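Local coordinates for GCN5-related N-acetyltransferase (Anabaena variabilis, PDB 2OZG), which binds coenzyme A and, as a GCN5-related N-acetyltransferase, probably transfers acetyl groups to amines, possibly those of aminoglycosides, at residues A[97-101]-A[125-131]; A[61-65]-A[100-104]; A[10-14]-A[103-107]. All blocks are in the same frame, centred on the assembly; numbering follows the deposited sequence.

Contact 1. Residues A[97-101]-A[125-131]; sequences AIALI and LYRKAGY. With COA (coenzyme A), chain C.
Two helices of the GNAT domain meet beside bound coenzyme A. Residues 97-101 are regular alpha helix, with Ile101 N bonded to Ala97 O at 3.0 Å; residues 125-131 start helical and end in a Schellman motif: Tyr131 N reaches Tyr126 O (3.1 Å), Gly130 N reaches Arg127 O (3.0 Å) and Gly130, at phi 88°, is the C' residue. CA of Ile98 lies 6.6 Å from CA of Leu125, and CA of Ile101 7.0 Å from CA of Ala129. Ile98 (t, p) lays CD1 3.9 Å from both Lys128 CB and Ala129 CB. Leu125 (t, p) brings CD2 to 3.8 Å from Ala97 CB. Ile101 (m, m) puts CG2 3.6 Å from Ala129 CB and 4.0 Å from Tyr131 CE1, while its CD1 meets the edge of the Tyr126 ring (m) at CE1, 3.7 Å away; Tyr126 OH is 3.0 Å from COA C3P. The end of Lys128 (m, t, p, p) turns away from 97-101, and NZ makes a weak hydrogen bond, 3.3 Å, to COA O7A of the 3'-phosphate. Ala97 N donates to COA O4A (3.1 Å) and Ile98 N to COA O1A (2.8 Å); backbone N atoms of Ile87, Gly93 and Gly95 also bind the coenzyme. Apolar side chains thus join helix 96-110 to helix 123-128 and its terminal turn, while the GNAT pyrophosphate-binding loop and helix start offer NH groups to the pyrophosphate and charged Lys128 serves the 3'-phosphate.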
loop_
_atom_site.group_PDB
_atom_site.type_symbol
_atom_site.label_atom_id
_atom_site.label_comp_id
_atom_site.label_asym_id
_atom_site.label_seq_id
_atom_site.Cartn_x
_atom_site.Cartn_y
_atom_site.Cartn_z
ATOM N N ALA A 97 37.866 -3.351 6.306
ATOM C CA ALA A 97 37.462 -3.307 4.888
ATOM C C ALA A 97 38.400 -2.472 4.010
ATOM O O ALA A 97 38.702 -2.857 2.891
ATOM C CB ALA A 97 35.957 -2.856 4.696
ATOM N N ILE A 98 38.845 -1.322 4.496
ATOM C CA ILE A 98 39.716 -0.503 3.689
ATOM C C ILE A 98 41.071 -1.221 3.594
ATOM O O ILE A 98 41.668 -1.276 2.531
ATOM C CB ILE A 98 39.789 0.959 4.212
ATOM C CG1 ILE A 98 40.640 1.811 3.292
ATOM C CG2 ILE A 98 40.316 1.033 5.626
ATOM C CD1 ILE A 98 40.122 1.895 1.877
ATOM N N ALA A 99 41.528 -1.852 4.670
ATOM C CA ALA A 99 42.777 -2.591 4.563
ATOM C C ALA A 99 42.628 -3.634 3.455
ATOM O O ALA A 99 43.447 -3.729 2.563
ATOM C CB ALA A 99 43.157 -3.238 5.899
ATOM N N LEU A 100 41.542 -4.397 3.496
ATOM C CA LEU A 100 41.299 -5.425 2.483
ATOM C C LEU A 100 41.348 -4.861 1.051
ATOM O O LEU A 100 42.039 -5.382 0.144
ATOM C CB LEU A 100 39.923 -6.077 2.752
ATOM C CG LEU A 100 39.421 -7.149 1.777
ATOM C CD1 LEU A 100 40.380 -8.352 1.603
ATOM C CD2 LEU A 100 38.074 -7.615 2.240
ATOM N N ILE A 101 40.630 -3.774 0.839
ATOM C CA ILE A 101 40.558 -3.172 -0.496
ATOM C C ILE A 101 41.895 -2.641 -1.015
ATOM O O ILE A 101 42.254 -2.793 -2.190
ATOM C CB ILE A 101 39.465 -2.070 -0.548
ATOM C CG1 ILE A 101 38.078 -2.653 -0.228
ATOM C CG2 ILE A 101 39.481 -1.376 -1.971
ATOM C CD1 ILE A 101 37.637 -3.828 -1.118
ATOM N N LEU A 125 33.442 3.948 1.604
ATOM C CA LEU A 125 34.536 2.974 1.689
ATOM C C LEU A 125 35.389 2.914 0.409
ATOM O O LEU A 125 36.628 3.084 0.420
ATOM C CB LEU A 125 33.961 1.595 1.985
ATOM C CG LEU A 125 34.908 0.381 1.767
ATOM C CD1 LEU A 125 36.025 0.512 2.743
ATOM C CD2 LEU A 125 34.173 -0.928 1.969
ATOM N N TYR A 126 34.735 2.654 -0.709
ATOM C CA TYR A 126 35.479 2.525 -1.963
ATOM C C TYR A 126 36.126 3.812 -2.468
ATOM O O TYR A 126 37.167 3.754 -3.045
ATOM C CB TYR A 126 34.631 1.840 -2.981
ATOM C CG TYR A 126 34.169 0.495 -2.474
ATOM C CD1 TYR A 126 35.035 -0.567 -2.425
ATOM C CD2 TYR A 126 32.847 0.299 -2.061
ATOM C CE1 TYR A 126 34.611 -1.816 -1.985
ATOM C CE2 TYR A 126 32.411 -0.925 -1.599
ATOM C CZ TYR A 126 33.292 -1.976 -1.564
ATOM O OH TYR A 126 32.907 -3.188 -1.147
ATOM N N ARG A 127 35.495 4.969 -2.245
ATOM C CA ARG A 127 36.110 6.241 -2.584
ATOM C C ARG A 127 37.389 6.459 -1.769
ATOM O O ARG A 127 38.329 7.088 -2.269
ATOM C CB ARG A 127 35.123 7.391 -2.358
ATOM C CG ARG A 127 33.979 7.358 -3.347
ATOM C CD ARG A 127 32.938 8.404 -3.060
ATOM N NE ARG A 127 32.107 8.674 -4.227
ATOM C CZ ARG A 127 30.945 9.317 -4.175
ATOM N NH1 ARG A 127 30.437 9.659 -3.005
ATOM N NH2 ARG A 127 30.281 9.597 -5.290
ATOM N N LYS A 128 37.440 5.958 -0.528
ATOM C CA LYS A 128 38.686 6.047 0.258
ATOM C C LYS A 128 39.795 5.329 -0.490
ATOM O O LYS A 128 40.917 5.693 -0.356
ATOM C CB LYS A 128 38.596 5.431 1.673
ATOM C CG LYS A 128 37.915 6.278 2.709
ATOM C CD LYS A 128 38.122 5.746 4.144
ATOM C CE LYS A 128 39.516 6.111 4.766
ATOM N NZ LYS A 128 39.722 7.582 5.132
ATOM N N ALA A 129 39.479 4.351 -1.338
ATOM C CA ALA A 129 40.533 3.646 -2.069
ATOM C C ALA A 129 40.661 4.055 -3.524
ATOM O O ALA A 129 41.312 3.333 -4.317
ATOM C CB ALA A 129 40.303 2.128 -1.971
ATOM N N GLY A 130 39.990 5.150 -3.889
ATOM C CA GLY A 130 40.023 5.672 -5.258
ATOM C C GLY A 130 39.058 5.203 -6.316
ATOM O O GLY A 130 39.255 5.553 -7.509
ATOM N N TYR A 131 38.056 4.406 -5.923
ATOM C CA TYR A 131 36.953 4.016 -6.827
ATOM C C TYR A 131 36.016 5.208 -6.957
ATOM O O TYR A 131 35.836 5.960 -5.999
ATOM C CB TYR A 131 36.119 2.831 -6.285
ATOM C CG TYR A 131 36.789 1.482 -6.384
ATOM C CD1 TYR A 131 37.678 1.060 -5.436
ATOM C CD2 TYR A 131 36.501 0.624 -7.438
ATOM C CE1 TYR A 131 38.336 -0.134 -5.557
ATOM C CE2 TYR A 131 37.125 -0.618 -7.555
ATOM C CZ TYR A 131 38.029 -0.989 -6.631
ATOM O OH TYR A 131 38.655 -2.216 -6.729
HETATM N N1A COA C . 28.194 2.910 5.170
HETATM C C2A COA C . 29.012 3.929 4.844
HETATM N N3A COA C . 30.345 3.865 5.031
HETATM C C4A COA C . 30.888 2.748 5.574
HETATM C C5A COA C . 30.081 1.674 5.938
HETATM C C6A COA C . 28.693 1.782 5.720
HETATM N N6A COA C . 27.814 0.803 6.029
HETATM N N7A COA C . 30.914 0.736 6.449
HETATM C C8A COA C . 32.183 1.215 6.404
HETATM N N9A COA C . 32.152 2.444 5.863
HETATM C C1B COA C . 33.273 3.392 5.590
HETATM C C2B COA C . 33.721 4.121 6.855
HETATM O O2B COA C . 32.933 5.304 7.124
HETATM C C3B COA C . 35.198 4.378 6.580
HETATM O O3B COA C . 35.452 5.706 6.102
HETATM P P3B COA C . 35.997 6.857 7.121
HETATM O O7A COA C . 37.471 6.524 7.289
HETATM O O8A COA C . 35.652 8.154 6.396
HETATM O O9A COA C . 35.233 6.661 8.425
HETATM C C4B COA C . 35.627 3.336 5.550
HETATM O O4B COA C . 34.429 2.728 5.051
HETATM C C5B COA C . 36.554 2.276 6.146
HETATM O O5B COA C . 35.828 1.526 7.131
HETATM P P1A COA C . 36.205 0.001 7.567
HETATM O O1A COA C . 37.400 -0.473 6.774
HETATM O O2A COA C . 36.277 -0.029 9.094
HETATM O O3A COA C . 34.847 -0.800 7.131
HETATM P P2A COA C . 34.253 -2.121 7.900
HETATM O O4A COA C . 35.460 -3.003 8.229
HETATM O O5A COA C . 33.384 -1.632 9.058
HETATM O O6A COA C . 33.311 -2.809 6.714
HETATM C CBP COA C . 31.188 -3.752 5.610
HETATM C CCP COA C . 31.988 -3.404 6.884
HETATM C CDP COA C . 32.226 -4.129 4.555
HETATM C CEP COA C . 30.584 -2.435 5.130
HETATM C CAP COA C . 30.172 -4.940 5.933
HETATM O OAP COA C . 30.640 -6.244 5.447
HETATM C C9P COA C . 28.654 -4.889 5.602
HETATM O O9P COA C . 27.768 -4.254 6.392
HETATM N N8P COA C . 28.074 -5.550 4.580
HETATM C C7P COA C . 28.527 -6.374 3.458
HETATM C C6P COA C . 27.959 -5.596 2.281
HETATM C C5P COA C . 29.040 -4.759 1.614
HETATM O O5P COA C . 29.787 -4.041 2.277
HETATM N N4P COA C . 29.121 -4.817 0.277
HETATM C C3P COA C . 30.057 -4.083 -0.569
HETATM C C2P COA C . 29.824 -4.602 -1.971
HETATM S S1P COA C . 30.418 -6.337 -2.134
#

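Contact 2. Residues A[61-65]-A[100-104]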
loop_
_atom_site.group_PDB
_atom_site.type_symbol
_atom_site.label_atom_id
_atom_site.label_comp_id
_atom_site.label_asym_id
_atom_site.label_seq_id
_atom_site.Cartn_x
_atom_site.Cartn_y
_atom_site.Cartn_z
ATOM N N GLY A 61 37.219 -11.456 7.295
ATOM C CA GLY A 61 36.409 -11.202 6.151
ATOM C C GLY A 61 37.154 -11.516 4.883
ATOM O O GLY A 61 38.231 -12.149 4.911
ATOM N N GLY A 62 36.591 -11.062 3.769
ATOM C CA GLY A 62 37.180 -11.340 2.491
ATOM C C GLY A 62 36.395 -10.852 1.311
ATOM O O GLY A 62 35.419 -10.136 1.435
ATOM N N LEU A 63 36.859 -11.249 0.130
ATOM C CA LEU A 63 36.193 -10.911 -1.088
ATOM C C LEU A 63 36.630 -11.881 -2.195
ATOM O O LEU A 63 37.493 -12.766 -1.983
ATOM C CB LEU A 63 36.480 -9.412 -1.450
ATOM C CG LEU A 63 37.977 -8.973 -1.488
ATOM C CD1 LEU A 63 38.739 -9.597 -2.630
ATOM C CD2 LEU A 63 38.148 -7.495 -1.613
ATOM N N ALA A 64 36.045 -11.681 -3.380
ATOM C CA ALA A 64 36.432 -12.333 -4.609
ATOM C C ALA A 64 36.913 -11.310 -5.631
ATOM O O ALA A 64 36.353 -10.196 -5.782
ATOM C CB ALA A 64 35.252 -13.117 -5.215
ATOM N N ILE A 65 37.990 -11.678 -6.299
ATOM C CA ILE A 65 38.539 -10.922 -7.417
ATOM C C ILE A 65 38.184 -11.714 -8.701
ATOM O O ILE A 65 38.530 -12.907 -8.800
ATOM C CB ILE A 65 40.083 -10.812 -7.376
ATOM C CG1 ILE A 65 40.570 -10.148 -6.095
ATOM C CG2 ILE A 65 40.551 -9.952 -8.571
ATOM C CD1 ILE A 65 42.086 -10.099 -6.046
ATOM N N LEU A 100 41.542 -4.397 3.496
ATOM C CA LEU A 100 41.299 -5.425 2.483
ATOM C C LEU A 100 41.348 -4.861 1.051
ATOM O O LEU A 100 42.039 -5.382 0.144
ATOM C CB LEU A 100 39.923 -6.077 2.752
ATOM C CG LEU A 100 39.421 -7.149 1.777
ATOM C CD1 LEU A 100 40.380 -8.352 1.603
ATOM C CD2 LEU A 100 38.074 -7.615 2.240
ATOM N N ILE A 101 40.630 -3.774 0.839
ATOM C CA ILE A 101 40.558 -3.172 -0.496
ATOM C C ILE A 101 41.895 -2.641 -1.015
ATOM O O ILE A 101 42.254 -2.793 -2.190
ATOM C CB ILE A 101 39.465 -2.070 -0.548
ATOM C CG1 ILE A 101 38.078 -2.653 -0.228
ATOM C CG2 ILE A 101 39.481 -1.376 -1.971
ATOM C CD1 ILE A 101 37.637 -3.828 -1.118
ATOM N N GLN A 102 42.655 -2.061 -0.134
ATOM C CA GLN A 102 43.968 -1.577 -0.482
ATOM C C GLN A 102 44.907 -2.727 -0.863
ATOM O O GLN A 102 45.599 -2.652 -1.852
ATOM C CB GLN A 102 44.513 -0.788 0.707
ATOM C CG GLN A 102 43.722 0.500 0.979
ATOM C CD GLN A 102 44.283 1.281 2.202
ATOM O OE1 GLN A 102 44.748 0.677 3.178
ATOM N NE2 GLN A 102 44.183 2.620 2.160
ATOM N N HIS A 103 44.945 -3.782 -0.052
ATOM C CA HIS A 103 45.725 -4.970 -0.389
ATOM C C HIS A 103 45.327 -5.548 -1.711
ATOM O O HIS A 103 46.177 -5.904 -2.486
ATOM C CB HIS A 103 45.629 -6.061 0.705
ATOM C CG HIS A 103 46.536 -5.823 1.872
ATOM N ND1 HIS A 103 46.072 -5.626 3.160
ATOM C CD2 HIS A 103 47.894 -5.760 1.950
ATOM C CE1 HIS A 103 47.097 -5.465 3.981
ATOM N NE2 HIS A 103 48.211 -5.537 3.272
ATOM N N THR A 104 44.032 -5.702 -1.930
ATOM C CA THR A 104 43.486 -6.182 -3.175
ATOM C C THR A 104 43.920 -5.332 -4.366
ATOM O O THR A 104 44.338 -5.862 -5.386
ATOM C CB THR A 104 41.919 -6.184 -3.087
ATOM O OG1 THR A 104 41.528 -7.035 -2.011
ATOM C CG2 THR A 104 41.291 -6.682 -4.347
#
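Strand 61-65 runs alongside helix 100-104 in roughly the same direction, their short axes crossing at -34° and 9.7 Å apart at closest approach. Gly61, the first residue of the segment, is very extended, phi 168° and psi -167°, where a CB would collide with the preceding carbonyl oxygen. At Gly62 the backbone itself makes the contact: its O lies 3.7 Å from Leu100 CD2, and the CA atoms of Gly62 and Leu100 are 7.2 Å apart. Leu63 then points its side chain at the helix. In its p, p rotamer, CD2 sits 3.6 Å from Leu100 CG, 3.7 Å from Ile101 CD1 and 3.4 Å from Thr104 OG1, so a single methyl touches three residues spread over just more than one helical turn. The Thr104 hydroxyl can lie against this methyl because it donates a 2.8 Å hydrogen bond from OG1 to Leu100 O within the helix. Ala64 faces away, in the alternation expected of a strand, and Ile65 faces the helix again, with CD1 3.9 Å from Thr104 CG2. Around this interface, Leu63 also packs on Ile82 and Val85 of the adjacent strand 75-87, and Leu100 on Tyr12 and Ile53. No hydrogen bond joins the two segments. Apolar side chains on one face of the central sheet meet the helix that follows strand 75-87, the alpha/beta layering of the GNAT fold, in which this helix begins at the coenzyme A pyrophosphate.

Contact 3. Residues A[10-14]-A[103-107]; sequences FKYTK and HTLQE
The first strand of the GNAT domain, at the sheet edge, packs here on the helix that starts at the coenzyme A pyrophosphate. Strand 10-14 is extended, residues 103-107 are regular alpha helix with Glu107 N bonded to His103 O (3.0 Å), and the short axes pass 10.0 Å apart at 43°. CA of Tyr12 and CA of His103, 6.8 Å apart, set the register. His103 (chi1 -81°) lies alongside Tyr12 with ring planes at 12° but centroids 5.3 Å apart, so the rings barely overlap. Two reciprocal CH-pi contacts hold them instead: His103 CB is 3.6 Å from the centroid of the Tyr12 ring, and Tyr12 CB 3.8 Å from the centroid of the His103 ring. Thr104 CA is 3.5 Å from Tyr12 OH; Thr104 OG1 is itself hydrogen-bonded to Leu100 O. Tyr12, with chi1 t, runs along the helix to Glu107 (t, t), whose OE1 accepts a very short hydrogen bond, 2.4 Å, from Tyr12 OH. Glu107 OE2 forms a salt bridge with Arg51 on the neighbouring strand. One tyrosine therefore joins strand to helix twice over, through its ring face and through its hydroxyl, to a carboxylate whose charge is balanced from the sheet.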
loop_
_atom_site.group_PDB
_atom_site.type_symbol
_atom_site.label_atom_id
_atom_site.label_comp_id
_atom_site.label_asym_id
_atom_site.label_seq_id
_atom_site.Cartn_x
_atom_site.Cartn_y
_atom_site.Cartn_z
ATOM N N PHE A 10 46.241 -6.627 10.353
ATOM C CA PHE A 10 45.454 -7.285 9.321
ATOM C C PHE A 10 46.406 -7.970 8.368
ATOM O O PHE A 10 47.317 -7.346 7.873
ATOM C CB PHE A 10 44.612 -6.313 8.527
ATOM C CG PHE A 10 43.555 -5.631 9.321
ATOM C CD1 PHE A 10 42.565 -6.362 9.961
ATOM C CD2 PHE A 10 43.509 -4.261 9.387
ATOM C CE1 PHE A 10 41.576 -5.725 10.692
ATOM C CE2 PHE A 10 42.522 -3.618 10.116
ATOM C CZ PHE A 10 41.557 -4.355 10.770
ATOM N N LYS A 11 46.203 -9.253 8.119
ATOM C CA LYS A 11 47.026 -9.995 7.199
ATOM C C LYS A 11 46.107 -10.389 6.036
ATOM O O LYS A 11 44.985 -10.858 6.253
ATOM C CB LYS A 11 47.656 -11.215 7.898
ATOM C CG LYS A 11 48.585 -12.037 7.007
ATOM C CD LYS A 11 49.002 -13.349 7.636
ATOM C CE LYS A 11 50.001 -14.073 6.743
ATOM N NZ LYS A 11 50.694 -15.249 7.396
ATOM N N TYR A 12 46.587 -10.181 4.810
ATOM C CA TYR A 12 45.830 -10.472 3.576
ATOM C C TYR A 12 46.359 -11.742 2.943
ATOM O O TYR A 12 47.543 -11.821 2.742
ATOM C CB TYR A 12 46.044 -9.296 2.612
ATOM C CG TYR A 12 45.516 -9.424 1.198
ATOM C CD1 TYR A 12 44.183 -9.205 0.913
ATOM C CD2 TYR A 12 46.385 -9.659 0.119
ATOM C CE1 TYR A 12 43.704 -9.288 -0.389
ATOM C CE2 TYR A 12 45.914 -9.732 -1.191
ATOM C CZ TYR A 12 44.566 -9.551 -1.436
ATOM O OH TYR A 12 44.056 -9.602 -2.729
ATOM N N THR A 13 45.504 -12.703 2.567
ATOM C CA THR A 13 45.989 -13.945 1.984
ATOM C C THR A 13 45.043 -14.511 0.931
ATOM O O THR A 13 43.925 -14.099 0.821
ATOM C CB THR A 13 46.122 -15.045 3.088
ATOM O OG1 THR A 13 44.843 -15.627 3.375
ATOM C CG2 THR A 13 46.714 -14.466 4.367
ATOM N N LYS A 14 45.475 -15.501 0.171
ATOM C CA LYS A 14 44.555 -16.139 -0.764
ATOM C C LYS A 14 43.713 -17.085 0.083
ATOM O O LYS A 14 44.171 -17.527 1.150
ATOM C CB LYS A 14 45.321 -16.817 -1.922
ATOM C CG LYS A 14 46.069 -15.767 -2.781
ATOM C CD LYS A 14 46.802 -16.316 -3.996
ATOM N N HIS A 103 44.945 -3.782 -0.052
ATOM C CA HIS A 103 45.725 -4.970 -0.389
ATOM C C HIS A 103 45.327 -5.548 -1.711
ATOM O O HIS A 103 46.177 -5.904 -2.486
ATOM C CB HIS A 103 45.629 -6.061 0.705
ATOM C CG HIS A 103 46.536 -5.823 1.872
ATOM N ND1 HIS A 103 46.072 -5.626 3.160
ATOM C CD2 HIS A 103 47.894 -5.760 1.950
ATOM C CE1 HIS A 103 47.097 -5.465 3.981
ATOM N NE2 HIS A 103 48.211 -5.537 3.272
ATOM N N THR A 104 44.032 -5.702 -1.930
ATOM C CA THR A 104 43.486 -6.182 -3.175
ATOM C C THR A 104 43.920 -5.332 -4.366
ATOM O O THR A 104 44.338 -5.862 -5.386
ATOM C CB THR A 104 41.919 -6.184 -3.087
ATOM O OG1 THR A 104 41.528 -7.035 -2.011
ATOM C CG2 THR A 104 41.291 -6.682 -4.347
ATOM N N LEU A 105 43.798 -4.012 -4.255
ATOM C CA LEU A 105 44.255 -3.123 -5.307
ATOM C C LEU A 105 45.742 -3.289 -5.612
ATOM O O LEU A 105 46.158 -3.301 -6.772
ATOM C CB LEU A 105 43.941 -1.667 -4.952
ATOM C CG LEU A 105 42.514 -1.228 -5.122
ATOM C CD1 LEU A 105 42.343 0.205 -4.568
ATOM C CD2 LEU A 105 42.129 -1.262 -6.582
ATOM N N GLN A 106 46.549 -3.424 -4.573
ATOM C CA GLN A 106 47.967 -3.658 -4.741
ATOM C C GLN A 106 48.181 -4.953 -5.495
ATOM O O GLN A 106 49.045 -5.021 -6.367
ATOM C CB GLN A 106 48.679 -3.693 -3.393
ATOM C CG GLN A 106 50.142 -4.213 -3.424
ATOM C CD GLN A 106 51.135 -3.332 -4.248
ATOM O OE1 GLN A 106 50.797 -2.242 -4.755
ATOM N NE2 GLN A 106 52.373 -3.812 -4.354
ATOM N N GLU A 107 47.402 -5.989 -5.184
ATOM C CA GLU A 107 47.563 -7.242 -5.930
ATOM C C GLU A 107 47.183 -7.059 -7.403
ATOM O O GLU A 107 47.864 -7.513 -8.300
ATOM C CB GLU A 107 46.720 -8.354 -5.310
ATOM C CG GLU A 107 46.799 -9.621 -6.096
ATOM C CD GLU A 107 46.035 -10.770 -5.474
ATOM O OE1 GLU A 107 45.556 -10.668 -4.305
ATOM O OE2 GLU A 107 45.917 -11.785 -6.184
#

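Overall arrangement
From the N terminus, strand 10-14 comes first and meets helix 96-110 only after 88 intervening residues, closing the longest loop, contact 3. Contact 2 starts inside this loop and ends on the same stretch of helix: strand 61-65 closes on residues 100-104, and the two share His103 and Thr104. Contact 1 starts on that helix too, sharing Leu100 and Ile101 with contact 2, and runs onward to residues 125-131, so it crosses contact 3. Leu105 of contact 3 packs on Ala129 and Tyr131 of contact 1, and Tyr12 lies against Leu100 and Ile65. Together the three fix helix 96-110 to the sheet at its edge and interior, and to helix 123-128 beside coenzyme A.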